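Local coordinates for protein Atg1 tMIT (Kluyveromyces marxianus, PDB 4P1N) that forms the tandem MIT region of Atg1, a serine/threonine protein kinase essential in autophagy, where it is required to form autophagosomes, at residues L101-E104 with S105-Y109; Y25-A28 with E29-S33; D148-N151 with E152-K156; S219-M222 with L223-L226. All blocks are in the same frame, centred on the assembly; numbering follows the deposited sequence.

Contact 1: L101-E104 with S105-Y109; sequences LCME and SLLLY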
ATOM      1  N   LEU B 101      -9.429  24.562   5.324  1.00 56.49           N
ATOM      2  CA  LEU B 101      -8.634  23.530   4.719  1.00 57.47           C
ATOM      3  C   LEU B 101      -8.104  22.523   5.737  1.00 55.56           C
ATOM      4  O   LEU B 101      -8.079  21.330   5.460  1.00 50.71           O
ATOM      5  CB  LEU B 101      -7.458  24.131   3.947  1.00 60.55           C
ATOM      6  CG  LEU B 101      -7.798  24.802   2.614  1.00 63.52           C
ATOM      7  CD1 LEU B 101      -6.576  25.542   2.084  1.00 67.29           C
ATOM      8  CD2 LEU B 101      -8.288  23.805   1.590  1.00 60.50           C
ATOM      9  N   CYS B 102      -7.661  23.012   6.891  1.00 54.65           N
ATOM     10  CA  CYS B 102      -7.108  22.161   7.934  1.00 54.05           C
ATOM     11  C   CYS B 102      -8.188  21.202   8.475  1.00 53.51           C
ATOM     12  O   CYS B 102      -7.945  19.969   8.585  1.00 47.01           O
ATOM     13  CB  CYS B 102      -6.504  22.996   9.068  1.00 57.71           C
ATOM     14  SG  CYS B 102      -4.888  23.716   8.664  1.00 62.02           S
ATOM     15  N   MET B 103      -9.363  21.755   8.787  1.00 50.58           N
ATOM     16  CA  MET B 103     -10.481  20.929   9.207  1.00 52.88           C
ATOM     17  C   MET B 103     -10.879  19.895   8.156  1.00 46.36           C
ATOM     18  O   MET B 103     -11.081  18.759   8.491  1.00 44.84           O
ATOM     19  CB  MET B 103     -11.719  21.756   9.564  1.00 56.26           C
ATOM     20  CG  MET B 103     -12.045  21.733  11.038  1.00 65.18           C
ATOM     21  SD  MET B 103     -12.557  20.098  11.595  1.00 65.02           S
ATOM     22  CE  MET B 103     -14.110  20.487  12.421  1.00 71.72           C
ATOM     23  N   GLU B 104     -11.034  20.335   6.920  1.00 46.15           N
ATOM     24  CA  GLU B 104     -11.439  19.488   5.809  1.00 46.15           C
ATOM     25  C   GLU B 104     -10.453  18.344   5.629  1.00 43.94           C
ATOM     26  O   GLU B 104     -10.854  17.192   5.565  1.00 38.47           O
ATOM     27  CB  GLU B 104     -11.570  20.281   4.524  1.00 48.15           C
ATOM     28  CG  GLU B 104     -12.861  21.085   4.439  1.00 53.93           C
ATOM     29  CD  GLU B 104     -12.933  22.055   3.249  1.00 59.58           C
ATOM     30  OE1 GLU B 104     -14.042  22.599   3.005  1.00 63.27           O
ATOM     31  OE2 GLU B 104     -11.904  22.304   2.578  1.00 57.72           O
ATOM     32  N   SER B 105      -9.171  18.674   5.618  1.00 42.84           N
ATOM     33  CA  SER B 105      -8.129  17.674   5.478  1.00 40.60           C
ATOM     34  C   SER B 105      -8.161  16.679   6.653  1.00 37.81           C
ATOM     35  O   SER B 105      -8.147  15.469   6.453  1.00 34.53           O
ATOM     36  CB  SER B 105      -6.755  18.334   5.312  1.00 42.85           C
ATOM     37  OG  SER B 105      -5.819  17.399   4.750  1.00 48.20           O
ATOM     38  N   LEU B 106      -8.274  17.174   7.867  1.00 38.20           N
ATOM     39  CA  LEU B 106      -8.313  16.320   9.031  1.00 39.64           C
ATOM     40  C   LEU B 106      -9.432  15.326   8.952  1.00 37.00           C
ATOM     41  O   LEU B 106      -9.218  14.153   9.199  1.00 37.37           O
ATOM     42  CB  LEU B 106      -8.554  17.135  10.303  1.00 43.96           C
ATOM     43  CG  LEU B 106      -7.923  16.694  11.615  1.00 47.98           C
ATOM     44  CD1 LEU B 106      -8.651  17.404  12.761  1.00 50.74           C
ATOM     45  CD2 LEU B 106      -7.815  15.198  11.873  1.00 47.27           C
ATOM     46  N   LEU B 107     -10.641  15.821   8.706  1.00 35.46           N
ATOM     47  CA  LEU B 107     -11.813  14.976   8.608  1.00 35.96           C
ATOM     48  C   LEU B 107     -11.665  13.868   7.556  1.00 33.15           C
ATOM     49  O   LEU B 107     -12.083  12.721   7.783  1.00 31.70           O
ATOM     50  CB  LEU B 107     -13.072  15.836   8.305  1.00 38.04           C
ATOM     51  CG  LEU B 107     -13.479  16.833   9.404  1.00 40.76           C
ATOM     52  CD1 LEU B 107     -14.769  17.533   9.004  1.00 41.96           C
ATOM     53  CD2 LEU B 107     -13.626  16.146  10.744  1.00 41.28           C
ATOM     54  N   LEU B 108     -11.067  14.212   6.419  1.00 32.13           N
ATOM     55  CA  LEU B 108     -10.785  13.233   5.354  1.00 30.39           C
ATOM     56  C   LEU B 108      -9.728  12.242   5.761  1.00 28.60           C
ATOM     57  O   LEU B 108      -9.821  11.066   5.404  1.00 28.44           O
ATOM     58  CB  LEU B 108     -10.370  13.961   4.060  1.00 31.48           C
ATOM     59  CG  LEU B 108     -11.509  14.814   3.491  1.00 32.14           C
ATOM     60  CD1 LEU B 108     -11.017  15.685   2.360  1.00 32.44           C
ATOM     61  CD2 LEU B 108     -12.703  13.951   3.058  1.00 31.93           C
ATOM     62  N   TYR B 109      -8.720  12.663   6.523  1.00 28.53           N
ATOM     63  CA  TYR B 109      -7.782  11.693   7.042  1.00 28.84           C
ATOM     64  C   TYR B 109      -8.488  10.785   8.054  1.00 30.58           C
ATOM     65  O   TYR B 109      -8.167   9.606   8.129  1.00 32.65           O
ATOM     66  CB  TYR B 109      -6.526  12.333   7.679  1.00 29.49           C
ATOM     67  CG  TYR B 109      -5.530  12.791   6.696  1.00 28.83           C
ATOM     68  CD1 TYR B 109      -4.960  11.900   5.769  1.00 28.07           C
ATOM     69  CD2 TYR B 109      -5.220  14.133   6.583  1.00 31.50           C
ATOM     70  CE1 TYR B 109      -4.064  12.332   4.803  1.00 28.08           C
ATOM     71  CE2 TYR B 109      -4.332  14.576   5.597  1.00 33.19           C
ATOM     72  CZ  TYR B 109      -3.778  13.678   4.705  1.00 31.44           C
ATOM     73  OH  TYR B 109      -2.886  14.139   3.781  1.00 33.73           O
TER
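The backbone N of Ser105 donates to Leu101 O at 2.9 Å, the first of four successive i to i+4 bonds in this part of helix 95-129. Leu106 N follows by bonding Cys102 O at the same length. Next comes Leu107 N, which reaches Met103 O at 3.0 Å on an almost straight path (174° at the hydrogen). Leu108 N completes the set on Glu104 O.

Among the side chains, the touching pair is Met103 and Leu107. The Met103 chain bends at both chi2 and chi3, which brings its sulfur SD obliquely across to the branch point of Leu107, 4.0 Å from CG. With CG anti to its carbonyl carbon (chi1 -65°), Leu107 also lays that carbon 3.2 Å from Met103 O. One residue on, Leu108 repeats the posture, and its CG stands 3.2 Å from Glu104 O; both leucines therefore lean back on the carbonyls that their own amides bond.

The polar ends leave this helix. Glu104 extends beyond CG to a salt bridge with Lys31, and Ser105 OG bonds Ala28 O, so helix 10-33 supplies the mates of two buried polar side chains. Elsewhere, Leu106 packs on Ala157 of helix 137-170, while Met103 and Leu106 also meet a chain of another protein.

With the backbone bonds satisfied within the helix, what reaches outward is the side chains: apolar carbons and sulfur pack on neighbouring helices, loops and the partner protein, while the acid and the hydroxyl of Glu104 and Ser105 make directed polar links to helix 10-33.

Contact 2: Y25-A28 with E29-S33; sequences YSFA and EMKFS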
ATOM      1  N   TYR B  25      -7.933   8.838   0.868  1.00 26.29           N
ATOM      2  CA  TYR B  25      -6.616   9.326   1.151  1.00 26.08           C
ATOM      3  C   TYR B  25      -6.198  10.364   0.121  1.00 26.77           C
ATOM      4  O   TYR B  25      -5.624  11.414   0.497  1.00 25.76           O
ATOM      5  CB  TYR B  25      -5.636   8.162   1.234  1.00 26.64           C
ATOM      6  CG  TYR B  25      -4.172   8.518   1.127  1.00 28.22           C
ATOM      7  CD1 TYR B  25      -3.459   8.856   2.226  1.00 28.16           C
ATOM      8  CD2 TYR B  25      -3.485   8.481  -0.123  1.00 30.47           C
ATOM      9  CE1 TYR B  25      -2.143   9.207   2.146  1.00 30.71           C
ATOM     10  CE2 TYR B  25      -2.135   8.809  -0.211  1.00 29.53           C
ATOM     11  CZ  TYR B  25      -1.461   9.140   0.924  1.00 32.01           C
ATOM     12  OH  TYR B  25      -0.118   9.473   0.893  1.00 33.68           O
ATOM     13  N   SER B  26      -6.437  10.079  -1.162  1.00 27.92           N
ATOM     14  CA  SER B  26      -6.020  11.024  -2.224  1.00 29.95           C
ATOM     15  C   SER B  26      -6.812  12.351  -2.104  1.00 30.49           C
ATOM     16  O   SER B  26      -6.295  13.405  -2.400  1.00 30.69           O
ATOM     17  CB  SER B  26      -6.222  10.453  -3.627  1.00 28.42           C
ATOM     18  OG  SER B  26      -5.763   9.111  -3.725  1.00 30.98           O
ATOM     19  N   PHE B  27      -8.056  12.289  -1.651  1.00 32.23           N
ATOM     20  CA  PHE B  27      -8.860  13.503  -1.414  1.00 33.08           C
ATOM     21  C   PHE B  27      -8.254  14.246  -0.249  1.00 32.46           C
ATOM     22  O   PHE B  27      -7.959  15.420  -0.374  1.00 36.01           O
ATOM     23  CB  PHE B  27     -10.343  13.114  -1.220  1.00 32.81           C
ATOM     24  CG  PHE B  27     -11.327  14.265  -1.128  1.00 33.30           C
ATOM     25  CD1 PHE B  27     -11.057  15.536  -1.637  1.00 36.39           C
ATOM     26  CD2 PHE B  27     -12.587  14.032  -0.575  1.00 34.05           C
ATOM     27  CE1 PHE B  27     -12.019  16.562  -1.571  1.00 38.01           C
ATOM     28  CE2 PHE B  27     -13.549  15.031  -0.515  1.00 36.24           C
ATOM     29  CZ  PHE B  27     -13.269  16.305  -1.029  1.00 37.44           C
ATOM     30  N   ALA B  28      -8.004  13.579   0.870  1.00 33.51           N
ATOM     31  CA  ALA B  28      -7.281  14.222   1.979  1.00 32.61           C
ATOM     32  C   ALA B  28      -5.977  14.882   1.560  1.00 34.29           C
ATOM     33  O   ALA B  28      -5.664  16.011   2.005  1.00 37.28           O
ATOM     34  CB  ALA B  28      -6.995  13.252   3.118  1.00 33.36           C
ATOM     35  N   GLU B  29      -5.200  14.191   0.758  1.00 33.90           N
ATOM     36  CA  GLU B  29      -3.914  14.728   0.275  1.00 37.77           C
ATOM     37  C   GLU B  29      -4.042  15.942  -0.625  1.00 39.17           C
ATOM     38  O   GLU B  29      -3.160  16.797  -0.620  1.00 42.34           O
ATOM     39  CB  GLU B  29      -3.131  13.679  -0.508  1.00 35.36           C
ATOM     40  CG  GLU B  29      -2.608  12.562   0.344  1.00 34.12           C
ATOM     41  CD  GLU B  29      -1.301  12.938   1.008  1.00 39.23           C
ATOM     42  OE1 GLU B  29      -0.332  13.179   0.239  1.00 42.45           O
ATOM     43  OE2 GLU B  29      -1.218  12.984   2.284  1.00 40.18           O
ATOM     44  N   MET B  30      -5.100  15.986  -1.428  1.00 39.88           N
ATOM     45  CA  MET B  30      -5.373  17.153  -2.251  1.00 45.09           C
ATOM     46  C   MET B  30      -5.716  18.393  -1.347  1.00 45.91           C
ATOM     47  O   MET B  30      -5.338  19.499  -1.651  1.00 47.15           O
ATOM     48  CB  MET B  30      -6.478  16.827  -3.250  1.00 50.33           C
ATOM     49  CG  MET B  30      -6.921  17.995  -4.121  1.00 61.39           C
ATOM     50  SD  MET B  30      -8.114  19.051  -3.257  1.00 77.30           S
ATOM     51  CE  MET B  30      -9.669  18.421  -3.894  1.00 73.38           C
ATOM     52  N   LYS B  31      -6.386  18.193  -0.219  1.00 44.58           N
ATOM     53  CA  LYS B  31      -6.641  19.293   0.706  1.00 46.09           C
ATOM     54  C   LYS B  31      -5.374  19.618   1.474  1.00 46.79           C
ATOM     55  O   LYS B  31      -5.042  20.771   1.632  1.00 48.46           O
ATOM     56  CB  LYS B  31      -7.731  18.951   1.699  1.00 45.54           C
ATOM     57  CG  LYS B  31      -9.086  18.709   1.100  1.00 46.94           C
ATOM     58  CD  LYS B  31      -9.664  19.987   0.558  1.00 51.48           C
ATOM     59  CE  LYS B  31     -11.142  19.860   0.244  1.00 51.28           C
ATOM     60  NZ  LYS B  31     -11.716  21.224   0.202  1.00 56.19           N
ATOM     61  N   PHE B  32      -4.663  18.587   1.922  1.00 45.33           N
ATOM     62  CA  PHE B  32      -3.435  18.745   2.677  1.00 46.70           C
ATOM     63  C   PHE B  32      -2.407  19.557   1.883  1.00 50.91           C
ATOM     64  O   PHE B  32      -1.786  20.464   2.436  1.00 50.73           O
ATOM     65  CB  PHE B  32      -2.845  17.386   3.028  1.00 44.17           C
ATOM     66  CG  PHE B  32      -1.752  17.428   4.050  1.00 42.40           C
ATOM     67  CD1 PHE B  32      -2.028  17.744   5.364  1.00 45.70           C
ATOM     68  CD2 PHE B  32      -0.453  17.118   3.706  1.00 44.32           C
ATOM     69  CE1 PHE B  32      -1.023  17.791   6.321  1.00 46.47           C
ATOM     70  CE2 PHE B  32       0.563  17.152   4.650  1.00 46.45           C
ATOM     71  CZ  PHE B  32       0.277  17.469   5.968  1.00 47.07           C
ATOM     72  N   SER B  33      -2.235  19.223   0.612  1.00 50.19           N
ATOM     73  CA  SER B  33      -1.290  19.939  -0.273  1.00 53.85           C
ATOM     74  C   SER B  33      -1.475  21.442  -0.315  1.00 56.74           C
ATOM     75  O   SER B  33      -0.492  22.174  -0.303  1.00 60.48           O
ATOM     76  CB  SER B  33      -1.392  19.423  -1.693  1.00 54.90           C
ATOM     77  OG  SER B  33      -0.385  18.484  -1.901  1.00 62.06           O
TER
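The aliphatic part of Glu29 lies over one face of the Tyr25 ring, a CH-pi contact with CG 3.8 Å from the ring centroid and offset toward the rim. Beyond it the carboxylate stacks nearly parallel to the ring toward its CZ-OH end, the planes 8° apart. A bend at chi2 (-83°) folds the acid back over Tyr25 in this way. On another side of the helix, Met30 CE meets Phe27 at the ring edge, 3.8 Å from CE1. Lys31 runs beside the same ring and brings CE to 3.9 Å from Phe27 CE1.

Underneath, i to i+4 bonds set the spacing, among them Glu29 N to Tyr25 O at 2.8 Å and Phe32 N to Ala28 O, also 2.8 Å. Further out, Tyr25 OH bonds Glu152, and Glu29 OE2 is held by Tyr109 and Lys156. A leucine in place of Tyr25 would probably leave Glu152 without its hydroxyl partner and take away the ring face under Glu29 CG.

Such interlocking of helix 10-33 with helices 95-129 and 137-170 is consistent with the three-helix bundle of an MIT domain.

Contact 3: D148-N151 with E152-K156; sequences DRFN and ECLDK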
ATOM      1  N   ASP B 148       1.048   1.082   6.263  1.00 32.10           N
ATOM      2  CA  ASP B 148       1.823   2.299   5.900  1.00 33.62           C
ATOM      3  C   ASP B 148       0.846   3.500   5.804  1.00 30.69           C
ATOM      4  O   ASP B 148       1.117   4.580   6.294  1.00 30.25           O
ATOM      5  CB  ASP B 148       2.519   2.193   4.498  1.00 34.64           C
ATOM      6  CG  ASP B 148       3.546   1.046   4.338  1.00 41.14           C
ATOM      7  OD1 ASP B 148       4.264   0.774   5.301  1.00 41.03           O
ATOM      8  OD2 ASP B 148       3.684   0.453   3.153  1.00 46.85           O
ATOM      9  N   ARG B 149      -0.269   3.334   5.110  1.00 28.22           N
ATOM     10  CA  ARG B 149      -1.229   4.456   4.998  1.00 27.60           C
ATOM     11  C   ARG B 149      -1.850   4.845   6.318  1.00 29.23           C
ATOM     12  O   ARG B 149      -2.029   6.037   6.607  1.00 28.17           O
ATOM     13  CB  ARG B 149      -2.342   4.148   3.992  1.00 27.23           C
ATOM     14  CG  ARG B 149      -1.825   3.997   2.579  1.00 27.60           C
ATOM     15  CD  ARG B 149      -1.314   5.317   1.926  1.00 27.05           C
ATOM     16  NE  ARG B 149       0.029   5.659   2.350  1.00 28.04           N
ATOM     17  CZ  ARG B 149       1.116   4.926   2.116  1.00 28.48           C
ATOM     18  NH1 ARG B 149       1.061   3.814   1.412  1.00 28.76           N
ATOM     19  NH2 ARG B 149       2.264   5.280   2.608  1.00 29.05           N
ATOM     20  N   PHE B 150      -2.123   3.851   7.157  1.00 30.95           N
ATOM     21  CA  PHE B 150      -2.683   4.090   8.484  1.00 29.84           C
ATOM     22  C   PHE B 150      -1.732   4.972   9.293  1.00 32.29           C
ATOM     23  O   PHE B 150      -2.163   5.973   9.830  1.00 32.75           O
ATOM     24  CB  PHE B 150      -2.952   2.758   9.174  1.00 31.67           C
ATOM     25  CG  PHE B 150      -3.679   2.869  10.458  1.00 33.52           C
ATOM     26  CD1 PHE B 150      -3.009   3.168  11.609  1.00 37.00           C
ATOM     27  CD2 PHE B 150      -5.032   2.684  10.502  1.00 34.83           C
ATOM     28  CE1 PHE B 150      -3.678   3.296  12.810  1.00 39.52           C
ATOM     29  CE2 PHE B 150      -5.729   2.791  11.713  1.00 39.94           C
ATOM     30  CZ  PHE B 150      -5.044   3.094  12.863  1.00 39.36           C
ATOM     31  N   ASN B 151      -0.442   4.631   9.339  1.00 33.68           N
ATOM     32  CA  ASN B 151       0.562   5.394  10.106  1.00 36.59           C
ATOM     33  C   ASN B 151       0.791   6.771   9.540  1.00 35.30           C
ATOM     34  O   ASN B 151       0.868   7.735  10.286  1.00 35.24           O
ATOM     35  CB  ASN B 151       1.903   4.642  10.167  1.00 37.88           C
ATOM     36  CG  ASN B 151       1.785   3.372  10.979  1.00 41.03           C
ATOM     37  OD1 ASN B 151       0.916   3.280  11.830  1.00 48.19           O
ATOM     38  ND2 ASN B 151       2.642   2.409  10.742  1.00 45.32           N
ATOM     39  N   GLU B 152       0.881   6.864   8.221  1.00 33.61           N
ATOM     40  CA  GLU B 152       0.905   8.164   7.562  1.00 35.48           C
ATOM     41  C   GLU B 152      -0.350   9.031   7.872  1.00 34.72           C
ATOM     42  O   GLU B 152      -0.225  10.212   8.249  1.00 34.62           O
ATOM     43  CB  GLU B 152       1.073   7.990   6.048  1.00 35.32           C
ATOM     44  CG  GLU B 152       1.109   9.301   5.269  1.00 37.49           C
ATOM     45  CD  GLU B 152       1.108   9.094   3.758  1.00 38.28           C
ATOM     46  OE1 GLU B 152       1.192   7.934   3.296  1.00 36.11           O
ATOM     47  OE2 GLU B 152       1.018  10.099   3.037  1.00 38.96           O
ATOM     48  N   CYS B 153      -1.552   8.475   7.703  1.00 33.98           N
ATOM     49  CA  CYS B 153      -2.786   9.254   7.945  1.00 34.84           C
ATOM     50  C   CYS B 153      -2.876   9.739   9.398  1.00 35.74           C
ATOM     51  O   CYS B 153      -3.340  10.889   9.691  1.00 35.72           O
ATOM     52  CB  CYS B 153      -4.042   8.441   7.594  1.00 35.02           C
ATOM     53  SG  CYS B 153      -4.178   8.230   5.811  1.00 35.35           S
ATOM     54  N   LEU B 154      -2.514   8.838  10.297  1.00 34.72           N
ATOM     55  CA  LEU B 154      -2.506   9.144  11.698  1.00 39.37           C
ATOM     56  C   LEU B 154      -1.504  10.283  12.007  1.00 42.73           C
ATOM     57  O   LEU B 154      -1.846  11.197  12.759  1.00 41.05           O
ATOM     58  CB  LEU B 154      -2.138   7.922  12.518  1.00 43.38           C
ATOM     59  CG  LEU B 154      -2.989   7.547  13.722  1.00 48.12           C
ATOM     60  CD1 LEU B 154      -2.062   6.857  14.693  1.00 51.04           C
ATOM     61  CD2 LEU B 154      -3.721   8.704  14.396  1.00 47.30           C
ATOM     62  N   ASP B 155      -0.272  10.214  11.470  1.00 42.17           N
ATOM     63  CA  ASP B 155       0.685  11.307  11.698  1.00 44.46           C
ATOM     64  C   ASP B 155       0.184  12.644  11.161  1.00 42.96           C
ATOM     65  O   ASP B 155       0.285  13.670  11.845  1.00 46.12           O
ATOM     66  CB  ASP B 155       2.050  11.006  11.099  1.00 50.51           C
ATOM     67  CG  ASP B 155       2.779   9.894  11.839  1.00 57.29           C
ATOM     68  OD1 ASP B 155       2.298   9.456  12.910  1.00 62.68           O
ATOM     69  OD2 ASP B 155       3.828   9.445  11.335  1.00 60.83           O
ATOM     70  N   LYS B 156      -0.351  12.638   9.946  1.00 39.78           N
ATOM     71  CA  LYS B 156      -0.930  13.838   9.359  1.00 38.52           C
ATOM     72  C   LYS B 156      -2.143  14.393  10.118  1.00 40.06           C
ATOM     73  O   LYS B 156      -2.263  15.624  10.317  1.00 42.18           O
ATOM     74  CB  LYS B 156      -1.227  13.633   7.882  1.00 36.49           C
ATOM     75  CG  LYS B 156       0.054  13.596   7.090  1.00 38.32           C
ATOM     76  CD  LYS B 156      -0.115  13.306   5.615  1.00 38.17           C
ATOM     77  CE  LYS B 156       1.279  13.234   4.939  1.00 38.73           C
ATOM     78  NZ  LYS B 156       1.149  12.735   3.530  1.00 38.08           N
TER
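Glu152 reaches back one turn to Arg149, and its chain can be followed outward from CB, which sits 3.4 Å from Asp148 O. With CG anti to the backbone N (chi1 180°) and the chain extended beyond, the carboxylate is carried alongside the arginine. Glu152 OE1 receives two N-H groups, from Arg149 NE at 2.7 Å and from Arg149 NH2 at 2.9 Å. This is a side-on grip on a single oxygen, which lies at the edge of the guanidinium and near its plane, although the carboxylate itself is turned 76° from it. Glu152 OE2 uses its anti lone pair for Lys156 NZ, also 2.7 Å away, and has a further partner in Tyr25 OH.

Bends at chi2 and chi3 fold Arg149 round to this acid, while its NH1 forms a salt bridge with Asp148 of the second subunit. A glutamine in place of Glu152 would probably weaken the hold on Arg149 and leave Lys156 without one of its two carboxylate mates.

Across the helix, Phe150 CE1 is 4.3 Å from Leu154 CD1, on the flank that packs against a chain of another protein. Arg149, Glu152 and Lys156 thus form an intrahelical salt-bridge network, here joined to a subunit interface.

Contact 4: S219-M222 with L223-L226; sequences SLWM and LEIL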
ATOM      1  N   SER B 219     -16.087   8.229  -8.109  1.00 36.24           N
ATOM      2  CA  SER B 219     -17.314   8.741  -7.486  1.00 37.34           C
ATOM      3  C   SER B 219     -18.094   7.660  -6.798  1.00 37.16           C
ATOM      4  O   SER B 219     -18.723   7.895  -5.780  1.00 36.68           O
ATOM      5  CB  SER B 219     -18.257   9.350  -8.502  1.00 41.20           C
ATOM      6  OG  SER B 219     -17.711  10.486  -9.113  1.00 42.84           O
ATOM      7  N   LEU B 220     -18.133   6.477  -7.396  1.00 37.20           N
ATOM      8  CA  LEU B 220     -18.898   5.403  -6.842  1.00 37.17           C
ATOM      9  C   LEU B 220     -18.237   4.879  -5.581  1.00 36.71           C
ATOM     10  O   LEU B 220     -18.907   4.646  -4.599  1.00 37.12           O
ATOM     11  CB  LEU B 220     -19.034   4.258  -7.842  1.00 40.08           C
ATOM     12  CG  LEU B 220     -20.024   4.530  -8.966  1.00 43.51           C
ATOM     13  CD1 LEU B 220     -19.862   3.421  -9.990  1.00 45.46           C
ATOM     14  CD2 LEU B 220     -21.463   4.595  -8.460  1.00 42.76           C
ATOM     15  N   TRP B 221     -16.917   4.693  -5.604  1.00 36.21           N
ATOM     16  CA  TRP B 221     -16.238   4.293  -4.372  1.00 35.95           C
ATOM     17  C   TRP B 221     -16.546   5.267  -3.252  1.00 34.48           C
ATOM     18  O   TRP B 221     -16.858   4.854  -2.149  1.00 34.89           O
ATOM     19  CB  TRP B 221     -14.740   4.219  -4.542  1.00 34.69           C
ATOM     20  CG  TRP B 221     -14.266   3.138  -5.413  1.00 36.93           C
ATOM     21  CD1 TRP B 221     -13.462   3.284  -6.519  1.00 36.99           C
ATOM     22  CD2 TRP B 221     -14.474   1.728  -5.249  1.00 38.80           C
ATOM     23  NE1 TRP B 221     -13.167   2.058  -7.043  1.00 42.11           N
ATOM     24  CE2 TRP B 221     -13.772   1.086  -6.285  1.00 40.72           C
ATOM     25  CE3 TRP B 221     -15.139   0.956  -4.308  1.00 45.25           C
ATOM     26  CZ2 TRP B 221     -13.738  -0.276  -6.419  1.00 46.91           C
ATOM     27  CZ3 TRP B 221     -15.128  -0.426  -4.445  1.00 52.77           C
ATOM     28  CH2 TRP B 221     -14.433  -1.029  -5.500  1.00 53.11           C
ATOM     29  N   MET B 222     -16.501   6.559  -3.557  1.00 36.27           N
ATOM     30  CA  MET B 222     -16.753   7.622  -2.559  1.00 35.23           C
ATOM     31  C   MET B 222     -18.122   7.552  -1.967  1.00 37.64           C
ATOM     32  O   MET B 222     -18.264   7.572  -0.752  1.00 38.36           O
ATOM     33  CB  MET B 222     -16.532   9.007  -3.157  1.00 35.62           C
ATOM     34  CG  MET B 222     -15.068   9.230  -3.496  1.00 36.27           C
ATOM     35  SD  MET B 222     -14.737  10.898  -4.102  1.00 40.48           S
ATOM     36  CE  MET B 222     -14.966  11.869  -2.649  1.00 40.71           C
ATOM     37  N   LEU B 223     -19.142   7.446  -2.815  1.00 40.28           N
ATOM     38  CA  LEU B 223     -20.513   7.382  -2.342  1.00 41.26           C
ATOM     39  C   LEU B 223     -20.840   6.082  -1.627  1.00 42.37           C
ATOM     40  O   LEU B 223     -21.711   6.061  -0.737  1.00 42.93           O
ATOM     41  CB  LEU B 223     -21.509   7.602  -3.510  1.00 44.56           C
ATOM     42  CG  LEU B 223     -21.503   8.960  -4.183  1.00 43.82           C
ATOM     43  CD1 LEU B 223     -22.416   8.964  -5.408  1.00 49.32           C
ATOM     44  CD2 LEU B 223     -21.934  10.028  -3.201  1.00 43.57           C
ATOM     45  N   GLU B 224     -20.206   4.981  -2.012  1.00 42.11           N
ATOM     46  CA  GLU B 224     -20.435   3.718  -1.282  1.00 44.51           C
ATOM     47  C   GLU B 224     -19.985   3.812   0.155  1.00 41.14           C
ATOM     48  O   GLU B 224     -20.585   3.231   1.039  1.00 41.47           O
ATOM     49  CB  GLU B 224     -19.757   2.534  -1.954  1.00 49.26           C
ATOM     50  CG  GLU B 224     -20.662   1.904  -2.989  1.00 58.44           C
ATOM     51  CD  GLU B 224     -19.904   1.214  -4.087  1.00 62.92           C
ATOM     52  OE1 GLU B 224     -20.384   1.300  -5.233  1.00 68.33           O
ATOM     53  OE2 GLU B 224     -18.847   0.602  -3.805  1.00 67.93           O
ATOM     54  N   ILE B 225     -18.941   4.596   0.394  1.00 39.64           N
ATOM     55  CA  ILE B 225     -18.494   4.830   1.739  1.00 38.69           C
ATOM     56  C   ILE B 225     -19.659   5.344   2.587  1.00 38.94           C
ATOM     57  O   ILE B 225     -19.850   4.909   3.720  1.00 39.65           O
ATOM     58  CB  ILE B 225     -17.291   5.791   1.754  1.00 39.28           C
ATOM     59  CG1 ILE B 225     -16.075   5.064   1.196  1.00 39.39           C
ATOM     60  CG2 ILE B 225     -17.006   6.294   3.168  1.00 38.71           C
ATOM     61  CD1 ILE B 225     -14.971   6.007   0.756  1.00 41.79           C
ATOM     62  N   LEU B 226     -20.449   6.239   2.009  1.00 40.24           N
ATOM     63  CA  LEU B 226     -21.545   6.873   2.711  1.00 41.36           C
ATOM     64  C   LEU B 226     -22.753   5.966   2.902  1.00 45.44           C
ATOM     65  O   LEU B 226     -23.596   6.258   3.731  1.00 46.98           O
ATOM     66  CB  LEU B 226     -21.978   8.116   1.965  1.00 40.99           C
ATOM     67  CG  LEU B 226     -20.923   9.198   1.708  1.00 40.58           C
ATOM     68  CD1 LEU B 226     -21.564  10.416   1.073  1.00 40.75           C
ATOM     69  CD2 LEU B 226     -20.263   9.574   3.032  1.00 42.35           C
TER
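Ser219 O accepts from Leu223 N at 3.0 Å, a helical i to i+4 bond in helix 209-227, which packs between helices 184-204 and 250-273, consistent with the three-helix bundle of a second MIT domain. The carbonyl is also approached by the side chain of its donor residue, and Leu223 CG lies 3.4 Å from Ser219 O. At its other end Ser219 is tied to helix 184-204, with OG bonded to Ala192 O and to Ser196 OG.

Leu220 O takes the next amide, Glu224 N, at 2.9 Å. The Glu224 chain, extended beyond CG, runs back past this carbonyl, so that its carboxylate comes near both Leu220 and Trp221. Against the indole the approach is oblique: Glu224 OE2 is 3.8 Å from Trp221 CE3, and the carboxylate and ring planes stand 72° apart. No hydrogen bond joins the two side chains; the acid merely lies beside the six-membered part of the indole.

Outward from the helix, Leu223 packs on Ile256, Val260 and Ile263 of helix 250-273, while Trp221 and Met222 pack on helix 10-33, the indole on Ala19 and Lys20 and the methionine on Val23. The amide of Ile225 is shared between two carbonyls: Ile225 N meets Trp221 O at 3.3 Å with 149° at the hydrogen, and bonds Met222 O only weakly, at the same distance but bent to 125°, while Ile225 CB presses to 3.2 Å from Met222 O.

How the contacts relate
From the N terminus the order is contact 2 on helix 10-33, contact 1 on helix 95-129, contact 3 on helix 137-170 and contact 4 on helix 209-227. All four are local to their helices, so none closes a loop, and they stand in series without nesting or crossing. Contacts 1, 2 and 3 touch one another within the first MIT region, where Tyr109 lies between 25-33 and 148-156, reaching both Glu29 and Lys156. Contact 4 belongs to the second region and meets contact 2 through Phe27 CD2 and Met222 CE, 3.8 Å apart. Helix 10-33 therefore links both regions, while contacts 3 and 4 remain about 12 Å apart at their nearest atoms.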